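Local coordinates for RV1873 (Mycobacterium tuberculosis, PDB 2JEK), which is of unknown function, a conserved hypothetical protein of the DUF1810 family that folds as a right-handed superhelix of helices, at residues D6-K11 / A65-Q70; L84-Q89 / F122-A127. All blocks are in the same frame, centred on the assembly; numbering follows the deposited sequence.

Contact 1: D6-K11 / A65-Q70; sequences DPFDLK and AQAYLQ
Leu10 and Phe8 reach from the N-terminal loop to one face of helix 62-70. Leu10 carries the tight part. Its two methyls fork over the helix. Leu10 CD1 lies 3.5 Å from Ala67 O, and 4.0 Å from Ala67 CB. Leu10 CD2 turns to the ring of Tyr68 and meets Tyr68 CD1 at 4.1 Å, approaching obliquely. The Leu10 side chain gets there with CG beside the backbone N and anti to the carbonyl carbon (chi1 -64°). Leu10 and Tyr68 are both buried. Leu74 of the next helix touches both of them, and Phe13 meets the Tyr68 ring edge-to-face.

Phe8 makes the more open part. Ring atoms CD2 and CE2 of Phe8 meet the Ala67 methyl obliquely, with Phe8 CD2 3.5 Å from Ala67 CB. The ring stays partly exposed. On the solvent side, Asp6 and Lys11 are exposed. Asp6 ties the loop together. It begins a type I beta turn that runs to Asp9, and its carboxylate takes two backbone N-H groups. Asp6 OD1 accepts from Leu10 N at 2.8 Å, and Asp6 OD2 from Lys11 N at 3.0 Å. Both donors come on the syn side, a little out of the carboxylate plane. This joins the turn to the residues that follow it. The arrangement is a turn leading into helix 11-17 and packed on a later helix of an all-helical right-handed superhelix.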
loop_
_atom_site.group_PDB
_atom_site.type_symbol
_atom_site.label_atom_id
_atom_site.label_comp_id
_atom_site.label_asym_id
_atom_site.label_seq_id
_atom_site.Cartn_x
_atom_site.Cartn_y
_atom_site.Cartn_z
ATOM N N ASP A 6 13.729 -11.187 12.168
ATOM C CA ASP A 6 12.651 -10.212 11.786
ATOM C C ASP A 6 12.923 -8.840 12.407
ATOM O O ASP A 6 12.124 -8.353 13.217
ATOM C CB ASP A 6 11.274 -10.745 12.222
ATOM C CG ASP A 6 10.108 -9.914 11.675
ATOM O OD1 ASP A 6 10.295 -9.188 10.673
ATOM O OD2 ASP A 6 9.006 -9.982 12.265
ATOM N N PRO A 7 14.043 -8.195 12.013
ATOM C CA PRO A 7 14.456 -6.933 12.638
ATOM C C PRO A 7 13.444 -5.790 12.490
ATOM O O PRO A 7 13.403 -4.889 13.331
ATOM C CB PRO A 7 15.765 -6.584 11.907
ATOM C CG PRO A 7 15.712 -7.331 10.643
ATOM C CD PRO A 7 14.984 -8.600 10.950
ATOM N N PHE A 8 12.634 -5.828 11.430
ATOM C CA PHE A 8 11.627 -4.782 11.216
ATOM C C PHE A 8 10.243 -5.123 11.780
ATOM O O PHE A 8 9.302 -4.353 11.599
ATOM C CB PHE A 8 11.497 -4.455 9.729
ATOM C CG PHE A 8 12.726 -3.824 9.133
ATOM C CD1 PHE A 8 13.053 -2.501 9.405
ATOM C CD2 PHE A 8 13.550 -4.561 8.292
ATOM C CE1 PHE A 8 14.178 -1.917 8.832
ATOM C CE2 PHE A 8 14.691 -3.988 7.724
ATOM C CZ PHE A 8 15.000 -2.665 7.997
ATOM N N ASP A 9 10.115 -6.259 12.461
ATOM C CA ASP A 9 8.812 -6.687 12.994
ATOM C C ASP A 9 7.754 -6.767 11.873
ATOM O O ASP A 9 6.604 -6.320 12.029
ATOM C CB ASP A 9 8.368 -5.767 14.144
ATOM C CG ASP A 9 7.133 -6.276 14.877
ATOM O OD1 ASP A 9 6.893 -7.501 14.871
ATOM O OD2 ASP A 9 6.407 -5.440 15.450
ATOM N N LEU A 10 8.149 -7.341 10.743
ATOM C CA LEU A 10 7.226 -7.527 9.619
ATOM C C LEU A 10 6.118 -8.495 9.997
ATOM O O LEU A 10 5.043 -8.488 9.393
ATOM C CB LEU A 10 7.943 -8.015 8.357
ATOM C CG LEU A 10 8.967 -7.033 7.780
ATOM C CD1 LEU A 10 9.669 -7.689 6.600
ATOM C CD2 LEU A 10 8.338 -5.692 7.374
ATOM N N LYS A 11 6.366 -9.329 11.006
ATOM C CA LYS A 11 5.322 -10.235 11.460
ATOM C C LYS A 11 4.032 -9.495 11.845
ATOM O O LYS A 11 2.942 -10.059 11.721
ATOM C CB LYS A 11 5.823 -11.162 12.574
ATOM C CG LYS A 11 6.024 -10.508 13.930
ATOM C CD LYS A 11 6.391 -11.537 14.994
ATOM C CE LYS A 11 6.783 -10.877 16.301
ATOM N NZ LYS A 11 5.662 -10.191 16.989
ATOM N N ALA A 65 10.597 -0.805 3.884
ATOM C CA ALA A 65 9.786 -1.065 2.684
ATOM C C ALA A 65 10.444 -2.123 1.812
ATOM O O ALA A 65 9.781 -3.003 1.255
ATOM C CB ALA A 65 9.546 0.225 1.894
ATOM N N GLN A 66 11.769 -2.045 1.710
ATOM C CA GLN A 66 12.512 -3.027 0.912
ATOM C C GLN A 66 12.438 -4.422 1.526
ATOM O O GLN A 66 12.230 -5.412 0.821
ATOM C CB GLN A 66 13.957 -2.575 0.731
ATOM C CG GLN A 66 14.038 -1.335 -0.139
ATOM C CD GLN A 66 15.429 -0.785 -0.318
ATOM O OE1 GLN A 66 16.312 -0.995 0.518
ATOM N NE2 GLN A 66 15.631 -0.058 -1.422
ATOM N N ALA A 67 12.567 -4.482 2.847
ATOM C CA ALA A 67 12.395 -5.756 3.564
ATOM C C ALA A 67 10.981 -6.324 3.389
ATOM O O ALA A 67 10.786 -7.534 3.261
ATOM C CB ALA A 67 12.730 -5.585 5.026
ATOM N N TYR A 68 9.996 -5.433 3.378
ATOM C CA TYR A 68 8.602 -5.823 3.201
ATOM C C TYR A 68 8.417 -6.511 1.843
ATOM O O TYR A 68 7.805 -7.582 1.736
ATOM C CB TYR A 68 7.734 -4.566 3.325
ATOM C CG TYR A 68 6.237 -4.802 3.363
ATOM C CD1 TYR A 68 5.521 -4.672 4.561
ATOM C CD2 TYR A 68 5.541 -5.150 2.205
ATOM C CE1 TYR A 68 4.156 -4.876 4.591
ATOM C CE2 TYR A 68 4.170 -5.364 2.238
ATOM C CZ TYR A 68 3.495 -5.238 3.435
ATOM O OH TYR A 68 2.136 -5.438 3.515
ATOM N N LEU A 69 8.994 -5.900 0.810
ATOM C CA LEU A 69 8.937 -6.467 -0.529
ATOM C C LEU A 69 9.651 -7.806 -0.654
ATOM O O LEU A 69 9.225 -8.658 -1.428
ATOM C CB LEU A 69 9.498 -5.484 -1.547
ATOM C CG LEU A 69 8.645 -4.237 -1.795
ATOM C CD1 LEU A 69 9.415 -3.325 -2.718
ATOM C CD2 LEU A 69 7.312 -4.603 -2.413
ATOM N N GLN A 70 10.740 -7.974 0.088
ATOM C CA GLN A 70 11.506 -9.226 0.053
ATOM C C GLN A 70 10.773 -10.361 0.755
ATOM O O GLN A 70 11.023 -11.539 0.474
ATOM C CB GLN A 70 12.857 -9.051 0.739
ATOM C CG GLN A 70 13.864 -8.217 -0.019
ATOM C CD GLN A 70 15.131 -7.996 0.789
ATOM O OE1 GLN A 70 15.081 -7.609 1.965
ATOM N NE2 GLN A 70 16.277 -8.242 0.164
#

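Contact 2: L84-Q89 / F122-A127; sequences LVNQVQ and FVALLA. With SO4 (sulfate ion), chain B.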
loop_
_atom_site.group_PDB
_atom_site.type_symbol
_atom_site.label_atom_id
_atom_site.label_comp_id
_atom_site.label_asym_id
_atom_site.label_seq_id
_atom_site.Cartn_x
_atom_site.Cartn_y
_atom_site.Cartn_z
ATOM N N LEU A 84 -4.738 -6.446 -8.603
ATOM C CA LEU A 84 -6.208 -6.482 -8.567
ATOM C C LEU A 84 -6.818 -5.102 -8.794
ATOM O O LEU A 84 -7.797 -4.959 -9.535
ATOM C CB LEU A 84 -6.716 -7.086 -7.250
ATOM C CG LEU A 84 -6.447 -8.581 -7.078
ATOM C CD1 LEU A 84 -6.779 -9.017 -5.656
ATOM C CD2 LEU A 84 -7.241 -9.382 -8.115
ATOM N N VAL A 85 -6.229 -4.083 -8.168
ATOM C CA VAL A 85 -6.707 -2.717 -8.357
ATOM C C VAL A 85 -6.485 -2.284 -9.808
ATOM O O VAL A 85 -7.373 -1.695 -10.427
ATOM C CB VAL A 85 -6.036 -1.723 -7.369
ATOM C CG1 VAL A 85 -6.484 -0.285 -7.658
ATOM C CG2 VAL A 85 -6.384 -2.082 -5.919
ATOM N N ASN A 86 -5.308 -2.594 -10.352
ATOM C CA ASN A 86 -4.992 -2.223 -11.741
ATOM C C ASN A 86 -5.946 -2.837 -12.760
ATOM O O ASN A 86 -6.169 -2.255 -13.812
ATOM C CB ASN A 86 -3.551 -2.563 -12.094
ATOM C CG ASN A 86 -2.566 -1.574 -11.514
ATOM O OD1 ASN A 86 -2.913 -0.431 -11.240
ATOM N ND2 ASN A 86 -1.326 -2.001 -11.365
ATOM N N GLN A 87 -6.536 -3.975 -12.403
ATOM C CA GLN A 87 -7.438 -4.760 -13.257
ATOM C C GLN A 87 -8.872 -4.216 -13.322
ATOM O O GLN A 87 -9.612 -4.520 -14.268
ATOM C CB GLN A 87 -7.448 -6.200 -12.733
ATOM C CG GLN A 87 -8.090 -7.232 -13.620
ATOM C CD GLN A 87 -7.966 -8.622 -13.039
ATOM O OE1 GLN A 87 -8.418 -8.892 -11.922
ATOM N NE2 GLN A 87 -7.349 -9.512 -13.791
ATOM N N VAL A 88 -9.270 -3.431 -12.324
ATOM C CA VAL A 88 -10.622 -2.867 -12.273
ATOM C C VAL A 88 -10.842 -1.906 -13.447
ATOM O O VAL A 88 -9.972 -1.093 -13.764
ATOM C CB VAL A 88 -10.884 -2.141 -10.928
ATOM C CG1 VAL A 88 -12.298 -1.568 -10.880
ATOM C CG2 VAL A 88 -10.695 -3.090 -9.752
ATOM N N GLN A 89 -11.994 -2.033 -14.110
ATOM C CA GLN A 89 -12.314 -1.192 -15.264
ATOM C C GLN A 89 -13.491 -0.279 -14.992
ATOM O O GLN A 89 -14.458 -0.680 -14.340
ATOM C CB GLN A 89 -12.654 -2.049 -16.488
ATOM C CG GLN A 89 -11.543 -2.951 -16.940
ATOM C CD GLN A 89 -10.316 -2.194 -17.415
ATOM O OE1 GLN A 89 -10.420 -1.166 -18.092
ATOM N NE2 GLN A 89 -9.139 -2.703 -17.062
ATOM N N PHE A 122 3.290 -0.774 -9.253
ATOM C CA PHE A 122 3.048 0.390 -8.398
ATOM C C PHE A 122 2.941 1.641 -9.253
ATOM O O PHE A 122 2.024 2.439 -9.084
ATOM C CB PHE A 122 4.158 0.550 -7.348
ATOM C CG PHE A 122 4.473 -0.720 -6.573
ATOM C CD1 PHE A 122 3.451 -1.470 -5.988
ATOM C CD2 PHE A 122 5.787 -1.158 -6.428
ATOM C CE1 PHE A 122 3.719 -2.644 -5.276
ATOM C CE2 PHE A 122 6.071 -2.334 -5.713
ATOM C CZ PHE A 122 5.027 -3.072 -5.140
ATOM N N VAL A 123 3.874 1.794 -10.187
ATOM C CA VAL A 123 3.892 2.959 -11.062
ATOM C C VAL A 123 2.701 2.929 -12.015
ATOM O O VAL A 123 2.096 3.970 -12.278
ATOM C CB VAL A 123 5.232 3.084 -11.821
ATOM C CG1 VAL A 123 5.237 4.358 -12.642
ATOM C CG2 VAL A 123 6.379 3.133 -10.837
ATOM N N ALA A 124 2.338 1.745 -12.499
ATOM C CA ALA A 124 1.158 1.593 -13.354
ATOM C C ALA A 124 -0.107 2.060 -12.640
ATOM O O ALA A 124 -0.978 2.694 -13.251
ATOM C CB ALA A 124 0.999 0.156 -13.826
ATOM N N LEU A 125 -0.214 1.757 -11.345
ATOM C CA LEU A 125 -1.398 2.167 -10.582
ATOM C C LEU A 125 -1.431 3.699 -10.498
ATOM O O LEU A 125 -2.475 4.324 -10.737
ATOM C CB LEU A 125 -1.429 1.506 -9.196
ATOM C CG LEU A 125 -2.797 1.482 -8.496
ATOM C CD1 LEU A 125 -2.838 0.336 -7.502
ATOM C CD2 LEU A 125 -3.100 2.807 -7.786
ATOM N N LEU A 126 -0.291 4.309 -10.184
ATOM C CA LEU A 126 -0.212 5.775 -10.141
ATOM C C LEU A 126 -0.546 6.408 -11.490
ATOM O O LEU A 126 -1.236 7.438 -11.561
ATOM C CB LEU A 126 1.165 6.235 -9.648
ATOM C CG LEU A 126 1.474 5.906 -8.178
ATOM C CD1 LEU A 126 2.931 6.176 -7.822
ATOM C CD2 LEU A 126 0.553 6.658 -7.206
ATOM N N ALA A 127 -0.077 5.776 -12.569
ATOM C CA ALA A 127 -0.330 6.285 -13.920
ATOM C C ALA A 127 -1.815 6.197 -14.265
ATOM O O ALA A 127 -2.388 7.127 -14.838
ATOM C CB ALA A 127 0.507 5.513 -14.940
HETATM S S SO4 B . -6.221 -1.151 -18.179
HETATM O O1 SO4 B . -6.524 -1.578 -19.544
HETATM O O2 SO4 B . -7.041 0.004 -17.824
HETATM O O3 SO4 B . -4.802 -0.837 -18.052
HETATM O O4 SO4 B . -6.571 -2.253 -17.280
#
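Gln89 NE2 donates to O4 of a sulfate ion at 2.6 Å, with an N-H...O angle of 146°. The side chain of Gln89 bends at chi2 (-64°), and this brings the amide back beside the backbone of Gln87. The same NE2 also makes a weak bond to Gln87 O. Lys128, on helix 120-129, is the second donor to the sulfate. Its NZ also bonds to Asn86 O and Val88 O, so it links residues 86-88 to helix 120-129. The sulfate probably comes from the crystallisation liquor.

Between the helices the contact rests on Asn86 and Leu125. The Asn86 amide crosses the Leu125 side chain at a slant. Asn86 OD1 sits 3.1 Å from Leu125 CA and 3.2 Å from Leu125 CB, which is close packing. Asn86 ND2 donates instead to Asp121 O, and this fixes which way the amide is turned. Asn86 ND2 also lies 4.0 Å from Ala124 CB.

This is helix-to-helix packing within the right-handed superhelix. Val85 and Asn86 of helix 74-87 lie against the middle of helix 120-129.

Deeper in, the contact is apolar. Val85 CG1 meets Leu125 CD1 at 3.7 Å. Leu125 carries CG beside its carbonyl carbon, anti to its own N (chi1 -161°), and its CD1 lies against Val85. Leu105 of helix 101-115 and Thr82 also touch Leu125, while Phe42 and Phe97 touch Val85.

Overall arrangement
From the N terminus, the loop 6-11 leads into helix 11-17. The chain then runs through helices 21-29, 38-41 and 52-56 before helix 62-70 closes contact 1. Helix 74-87 follows directly, and residues 84-89 open contact 2. Helices 93-96 and 101-115 come next, and helix 120-129 closes that second loop. The two contacts are in series and neither nest nor cross. Their centres are about 24 Å apart, on opposite sides of the chain's centre. They still touch: Leu69 CD2 packs 3.9 Å from Phe122 CZ. Contact 1 ties the N-terminal loop to helix 62-70, and contact 2 ties helix 74-87 to helix 120-129.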